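Long-range contacts in core protein VP4 (PDB 2JHP), which caps the viral RNA as a multifunctional enzyme of the bluetongue virus core: residues D464-D469 with D567-F572; V427-V432 with G460-I465. All blocks are in the same frame, centred on the assembly; numbering follows the deposited sequence.

Contact 1: residues D464-D469 with D567-F572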
loop_
_atom_site.group_PDB
_atom_site.type_symbol
_atom_site.label_atom_id
_atom_site.label_comp_id
_atom_site.label_asym_id
_atom_site.label_seq_id
_atom_site.Cartn_x
_atom_site.Cartn_y
_atom_site.Cartn_z
ATOM N N ASP A 464 -15.634 -16.392 10.124
ATOM C CA ASP A 464 -14.781 -15.267 10.543
ATOM C C ASP A 464 -14.160 -14.449 9.421
ATOM O O ASP A 464 -13.569 -13.399 9.684
ATOM C CB ASP A 464 -13.670 -15.746 11.483
ATOM C CG ASP A 464 -14.211 -16.267 12.817
ATOM O OD1 ASP A 464 -15.369 -15.943 13.177
ATOM O OD2 ASP A 464 -13.470 -17.002 13.506
ATOM N N ILE A 465 -14.274 -14.919 8.180
ATOM C CA ILE A 465 -13.691 -14.188 7.051
ATOM C C ILE A 465 -14.748 -13.588 6.139
ATOM O O ILE A 465 -15.508 -14.295 5.478
ATOM C CB ILE A 465 -12.664 -15.025 6.241
ATOM C CG1 ILE A 465 -11.567 -15.589 7.150
ATOM C CG2 ILE A 465 -12.022 -14.170 5.133
ATOM C CD1 ILE A 465 -10.602 -14.550 7.692
ATOM N N ARG A 466 -14.769 -12.263 6.143
ATOM C CA ARG A 466 -15.641 -11.445 5.335
ATOM C C ARG A 466 -14.977 -11.216 3.960
ATOM O O ARG A 466 -13.819 -10.813 3.879
ATOM C CB ARG A 466 -15.837 -10.121 6.075
ATOM C CG ARG A 466 -17.265 -9.598 6.196
ATOM C CD ARG A 466 -18.075 -10.329 7.267
ATOM N NE ARG A 466 -18.451 -11.654 6.775
ATOM C CZ ARG A 466 -18.041 -12.794 7.318
ATOM N NH1 ARG A 466 -18.419 -13.945 6.792
ATOM N NH2 ARG A 466 -17.260 -12.788 8.388
ATOM N N ILE A 467 -15.700 -11.503 2.883
ATOM C CA ILE A 467 -15.135 -11.392 1.539
ATOM C C ILE A 467 -15.955 -10.449 0.664
ATOM O O ILE A 467 -17.126 -10.697 0.386
ATOM C CB ILE A 467 -14.922 -12.796 0.864
ATOM C CG1 ILE A 467 -14.119 -12.673 -0.440
ATOM C CG2 ILE A 467 -16.229 -13.503 0.601
ATOM C CD1 ILE A 467 -12.636 -12.439 -0.213
ATOM N N LEU A 468 -15.329 -9.351 0.253
ATOM C CA LEU A 468 -16.026 -8.290 -0.471
ATOM C C LEU A 468 -15.155 -7.696 -1.551
ATOM O O LEU A 468 -13.938 -7.862 -1.538
ATOM C CB LEU A 468 -16.424 -7.169 0.487
ATOM C CG LEU A 468 -17.220 -7.446 1.755
ATOM C CD1 LEU A 468 -17.106 -6.221 2.608
ATOM C CD2 LEU A 468 -18.695 -7.752 1.463
ATOM N N ASP A 469 -15.781 -6.992 -2.485
ATOM C CA ASP A 469 -15.044 -6.230 -3.471
ATOM C C ASP A 469 -14.531 -4.983 -2.778
ATOM O O ASP A 469 -15.048 -4.611 -1.727
ATOM C CB ASP A 469 -15.897 -5.894 -4.700
ATOM C CG ASP A 469 -17.042 -4.948 -4.392
ATOM O OD1 ASP A 469 -16.789 -3.861 -3.830
ATOM O OD2 ASP A 469 -18.204 -5.275 -4.739
ATOM N N ASP A 567 -20.205 -11.171 0.033
ATOM C CA ASP A 567 -19.999 -12.199 1.069
ATOM C C ASP A 567 -21.174 -13.175 1.164
ATOM O O ASP A 567 -22.253 -12.827 1.646
ATOM C CB ASP A 567 -19.666 -11.560 2.431
ATOM C CG ASP A 567 -19.174 -12.586 3.463
ATOM O OD1 ASP A 567 -18.224 -13.335 3.163
ATOM O OD2 ASP A 567 -19.719 -12.641 4.586
ATOM N N LEU A 568 -20.941 -14.401 0.702
ATOM C CA LEU A 568 -21.940 -15.467 0.754
ATOM C C LEU A 568 -22.434 -15.762 2.164
ATOM O O LEU A 568 -23.634 -15.846 2.397
ATOM C CB LEU A 568 -21.411 -16.751 0.107
ATOM C CG LEU A 568 -21.421 -16.801 -1.425
ATOM C CD1 LEU A 568 -21.007 -18.186 -1.892
ATOM C CD2 LEU A 568 -22.794 -16.443 -1.992
ATOM N N PHE A 569 -21.510 -15.913 3.103
ATOM C CA PHE A 569 -21.877 -16.291 4.471
ATOM C C PHE A 569 -22.824 -15.273 5.093
ATOM O O PHE A 569 -23.874 -15.624 5.597
ATOM C CB PHE A 569 -20.637 -16.434 5.347
ATOM C CG PHE A 569 -20.674 -17.630 6.231
ATOM C CD1 PHE A 569 -19.702 -18.622 6.127
ATOM C CD2 PHE A 569 -21.692 -17.785 7.149
ATOM C CE1 PHE A 569 -19.749 -19.747 6.939
ATOM C CE2 PHE A 569 -21.740 -18.885 7.951
ATOM C CZ PHE A 569 -20.767 -19.875 7.858
ATOM N N TRP A 570 -22.435 -14.003 5.048
ATOM C CA TRP A 570 -23.259 -12.906 5.547
ATOM C C TRP A 570 -24.572 -12.795 4.753
ATOM O O TRP A 570 -25.645 -12.604 5.333
ATOM C CB TRP A 570 -22.430 -11.622 5.485
ATOM C CG TRP A 570 -23.126 -10.356 5.799
ATOM C CD1 TRP A 570 -24.382 -10.204 6.313
ATOM C CD2 TRP A 570 -22.581 -9.040 5.667
ATOM N NE1 TRP A 570 -24.661 -8.866 6.488
ATOM C CE2 TRP A 570 -23.569 -8.132 6.097
ATOM C CE3 TRP A 570 -21.341 -8.538 5.226
ATOM C CZ2 TRP A 570 -23.369 -6.752 6.091
ATOM C CZ3 TRP A 570 -21.146 -7.163 5.214
ATOM C CH2 TRP A 570 -22.153 -6.289 5.654
ATOM N N TRP A 571 -24.471 -12.940 3.433
ATOM C CA TRP A 571 -25.638 -12.898 2.549
ATOM C C TRP A 571 -26.640 -14.018 2.871
ATOM O O TRP A 571 -27.815 -13.746 3.086
ATOM C CB TRP A 571 -25.205 -12.930 1.080
ATOM C CG TRP A 571 -26.226 -12.391 0.144
ATOM C CD1 TRP A 571 -26.470 -11.079 -0.135
ATOM C CD2 TRP A 571 -27.138 -13.151 -0.654
ATOM N NE1 TRP A 571 -27.481 -10.971 -1.058
ATOM C CE2 TRP A 571 -27.915 -12.228 -1.388
ATOM C CE3 TRP A 571 -27.388 -14.526 -0.811
ATOM C CZ2 TRP A 571 -28.923 -12.633 -2.264
ATOM C CZ3 TRP A 571 -28.384 -14.927 -1.687
ATOM C CH2 TRP A 571 -29.140 -13.985 -2.398
ATOM N N PHE A 572 -26.171 -15.264 2.939
ATOM C CA PHE A 572 -27.027 -16.375 3.362
ATOM C C PHE A 572 -27.619 -16.105 4.739
ATOM O O PHE A 572 -28.754 -16.512 5.028
ATOM C CB PHE A 572 -26.269 -17.710 3.379
ATOM C CG PHE A 572 -25.940 -18.256 2.011
ATOM C CD1 PHE A 572 -26.841 -18.147 0.955
ATOM C CD2 PHE A 572 -24.733 -18.911 1.784
ATOM C CE1 PHE A 572 -26.535 -18.662 -0.303
ATOM C CE2 PHE A 572 -24.423 -19.430 0.531
ATOM C CZ PHE A 572 -25.326 -19.304 -0.513
#

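Contact 2: residues V427-V432 with G460-I465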
loop_
_atom_site.group_PDB
_atom_site.type_symbol
_atom_site.label_atom_id
_atom_site.label_comp_id
_atom_site.label_asym_id
_atom_site.label_seq_id
_atom_site.Cartn_x
_atom_site.Cartn_y
_atom_site.Cartn_z
ATOM N N VAL A 427 -3.685 -17.867 2.332
ATOM C CA VAL A 427 -3.444 -16.566 2.965
ATOM C C VAL A 427 -4.752 -15.822 3.290
ATOM O O VAL A 427 -4.943 -15.351 4.414
ATOM C CB VAL A 427 -2.523 -15.668 2.114
ATOM C CG1 VAL A 427 -2.482 -14.259 2.674
ATOM C CG2 VAL A 427 -1.132 -16.249 2.056
ATOM N N MET A 428 -5.650 -15.737 2.310
ATOM C CA MET A 428 -6.943 -15.066 2.491
ATOM C C MET A 428 -7.844 -15.713 3.581
ATOM O O MET A 428 -8.749 -15.069 4.103
ATOM C CB MET A 428 -7.677 -14.935 1.151
ATOM C CG MET A 428 -6.805 -14.357 0.024
ATOM S SD MET A 428 -7.662 -13.512 -1.328
ATOM C CE MET A 428 -9.166 -14.471 -1.470
ATOM N N LYS A 429 -7.566 -16.962 3.933
ATOM C CA LYS A 429 -8.294 -17.644 4.997
ATOM C C LYS A 429 -7.842 -17.201 6.406
ATOM O O LYS A 429 -8.612 -17.275 7.363
ATOM C CB LYS A 429 -8.153 -19.169 4.800
ATOM C CG LYS A 429 -8.849 -20.095 5.755
ATOM C CD LYS A 429 -8.554 -21.491 5.232
ATOM C CE LYS A 429 -9.424 -22.579 5.825
ATOM N NZ LYS A 429 -8.634 -23.282 6.862
ATOM N N LYS A 430 -6.605 -16.718 6.519
ATOM C CA LYS A 430 -6.023 -16.406 7.832
ATOM C C LYS A 430 -5.558 -14.955 7.988
ATOM O O LYS A 430 -5.260 -14.514 9.097
ATOM C CB LYS A 430 -4.881 -17.385 8.178
ATOM C CG LYS A 430 -3.701 -17.394 7.177
ATOM C CD LYS A 430 -2.563 -18.314 7.628
ATOM C CE LYS A 430 -1.339 -18.196 6.706
ATOM N NZ LYS A 430 -0.069 -18.625 7.383
ATOM N N SER A 431 -5.499 -14.208 6.893
ATOM C CA SER A 431 -5.012 -12.830 6.959
ATOM C C SER A 431 -6.041 -11.931 7.634
ATOM O O SER A 431 -7.236 -12.215 7.580
ATOM C CB SER A 431 -4.673 -12.316 5.565
ATOM O OG SER A 431 -4.305 -10.955 5.612
ATOM N N VAL A 432 -5.575 -10.864 8.283
ATOM C CA VAL A 432 -6.478 -9.908 8.928
ATOM C C VAL A 432 -7.114 -9.050 7.857
ATOM O O VAL A 432 -8.259 -8.631 7.987
ATOM C CB VAL A 432 -5.765 -9.001 9.957
ATOM C CG1 VAL A 432 -6.723 -7.978 10.527
ATOM C CG2 VAL A 432 -5.167 -9.828 11.086
ATOM N N GLY A 460 -13.458 -17.722 -0.423
ATOM C CA GLY A 460 -13.036 -16.690 0.519
ATOM C C GLY A 460 -13.877 -16.551 1.771
ATOM O O GLY A 460 -13.350 -16.220 2.829
ATOM N N SER A 461 -15.179 -16.803 1.652
ATOM C CA SER A 461 -16.122 -16.518 2.728
ATOM C C SER A 461 -16.158 -17.578 3.825
ATOM O O SER A 461 -16.470 -18.746 3.570
ATOM C CB SER A 461 -17.524 -16.306 2.173
ATOM O OG SER A 461 -18.458 -16.052 3.209
ATOM N N TYR A 462 -15.831 -17.153 5.044
ATOM C CA TYR A 462 -15.947 -18.012 6.221
ATOM C C TYR A 462 -16.691 -17.297 7.329
ATOM O O TYR A 462 -16.863 -16.079 7.305
ATOM C CB TYR A 462 -14.572 -18.445 6.739
ATOM C CG TYR A 462 -13.798 -19.322 5.786
ATOM C CD1 TYR A 462 -12.996 -18.758 4.789
ATOM C CD2 TYR A 462 -13.856 -20.721 5.884
ATOM C CE1 TYR A 462 -12.278 -19.552 3.907
ATOM C CE2 TYR A 462 -13.132 -21.535 4.992
ATOM C CZ TYR A 462 -12.350 -20.929 4.006
ATOM O OH TYR A 462 -11.630 -21.697 3.129
ATOM N N ARG A 463 -17.128 -18.069 8.309
ATOM C CA ARG A 463 -17.719 -17.525 9.514
ATOM C C ARG A 463 -16.947 -16.261 9.944
ATOM O O ARG A 463 -17.524 -15.177 10.049
ATOM C CB ARG A 463 -17.694 -18.616 10.581
ATOM C CG ARG A 463 -18.649 -18.472 11.745
ATOM C CD ARG A 463 -18.361 -19.567 12.776
ATOM N NE ARG A 463 -17.002 -19.470 13.327
ATOM C CZ ARG A 463 -15.967 -20.237 12.974
ATOM N NH1 ARG A 463 -16.112 -21.199 12.066
ATOM N NH2 ARG A 463 -14.779 -20.048 13.539
ATOM N N ASP A 464 -15.634 -16.392 10.124
ATOM C CA ASP A 464 -14.781 -15.267 10.543
ATOM C C ASP A 464 -14.160 -14.449 9.421
ATOM O O ASP A 464 -13.569 -13.399 9.684
ATOM C CB ASP A 464 -13.670 -15.746 11.483
ATOM C CG ASP A 464 -14.211 -16.267 12.817
ATOM O OD1 ASP A 464 -15.369 -15.943 13.177
ATOM O OD2 ASP A 464 -13.470 -17.002 13.506
ATOM N N ILE A 465 -14.274 -14.919 8.180
ATOM C CA ILE A 465 -13.691 -14.188 7.051
ATOM C C ILE A 465 -14.748 -13.588 6.139
ATOM O O ILE A 465 -15.508 -14.295 5.478
ATOM C CB ILE A 465 -12.664 -15.025 6.241
ATOM C CG1 ILE A 465 -11.567 -15.589 7.150
ATOM C CG2 ILE A 465 -12.022 -14.170 5.133
ATOM C CD1 ILE A 465 -10.602 -14.550 7.692
#

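Contact 1: residues D464-D469 with D567-F572
Ile-467, in strand 466-469, and Asp-567, the N-cap of helix 568-576, bring their CA atoms to 5.0 Å, the closest CA pair across the two segments. The Asp-567 carboxylate joins them. With CG anti to the backbone N (chi1 -169°), it lies between the strand and the first turn of its own helix. Arg-466 grips it side-on, both nitrogens bonding one oxygen: NE to OD2 of Asp-567 at 2.7 Å from above the carboxylate plane, and NH1 to the same OD2 at 2.9 Å on the syn lone pair. Guanidinium and carboxylate planes stand 71° apart. OD2 also takes Trp-570 N at 3.1 Å, the N-cap bond of the helix, while OD1 of Asp-567 accepts Ile-467 N at 3.1 Å. The strand lies at one edge of a seven-stranded mixed sheet ordered 3-2-1-4-5-7-6, as in class I methyltransferases, and the helix start packs beside it. Two carbons flank the polar group: Phe-569 CB lies 3.6 Å from Arg-466 NH1, at the guanidinium edge, and Leu-468 CD2 is 4.0 Å from Asp-567 CB. NH1 of Arg-466 also bonds Tyr-462 O, and NH2 bonds Arg-463 O and Glu-505 O, probably helping to fix the group's rotation.

Contact 2: residues V427-V432 with G460-I465
Tyr-462 and Ile-465 touch Met-428 and Lys-429 near the C-terminal end of helix 421-430, with no hydrogen bond between the two segments. Gly-460, a near neighbour at the end of helix 453-460, comes first. Its approach is loose: the Met-428 methyl carbon CE stands 4.9 Å from Gly-460 CA, and the nearest CA atoms are those of Gly-460 and Lys-429. Tyr-462 then turns its ring under the Lys-429 side chain. CG of Lys-429, anti to its backbone N (chi1 -178°), lies over one ring face, 3.9 Å from Tyr-462 CE1, and the extended chain carries on past the ring until CE is 3.6 Å from Tyr-462 OH. CG thus packs over the face, whereas CD and CE run by the hydroxyl, and the bend at chi4 (-101°) leaves NZ of Lys-429 5.0 Å from that OH. Helix 421-430 links the neighbouring parallel strands 406-408 and 433-437 in a beta-alpha-beta crossover of the methyltransferase sheet, and Ser-431, at the start of the return, binds Asp-408 through OG with its side chain about 11 Å from bound S-adenosyl-L-homocysteine. Tyr-462 to Ile-465 form a type I beta turn through Arg-463 and Asp-464, closed by a weak bond from Ile-465 N to Tyr-462 O; Tyr-462 N donates to Ile-465 O at 2.9 Å in the other direction. Ile-465, leaving this turn, sets its CB toward the segment 427-432. One branch, CG2, lies 3.5 Å from Met-428 O; the other brings CD1 to 3.4 Å from Lys-429 O, and CG1 approaches that oxygen equally closely. Aliphatic carbon therefore packs directly on two successive backbone carbonyls, while Ser-502 of strand 499-503 also touches Ile-465 and Met-428.

The two contacts adjoin in one methyltransferase-like domain, their centres 9 Å apart. Along the chain, 427-432 comes first, then 460-465 and 464-469, which share Asp-464 and Ile-465, and finally 567-572, nearly a hundred residues later. Contact 2 sets the loop before strand 466-469 against helix 421-430; contact 1 sets the strand itself against helix 568-576. They also meet directly at Ser-461, whose OG probably hydrogen-bonds both Asp-567 OD1 and Phe-569 N. One short connection between a helix and an edge strand is thus contacted by an earlier helix, 421-430, and a later one, 568-576, tying helix 568-576 to the sheet of the domain that holds a bound S-adenosyl-L-homocysteine.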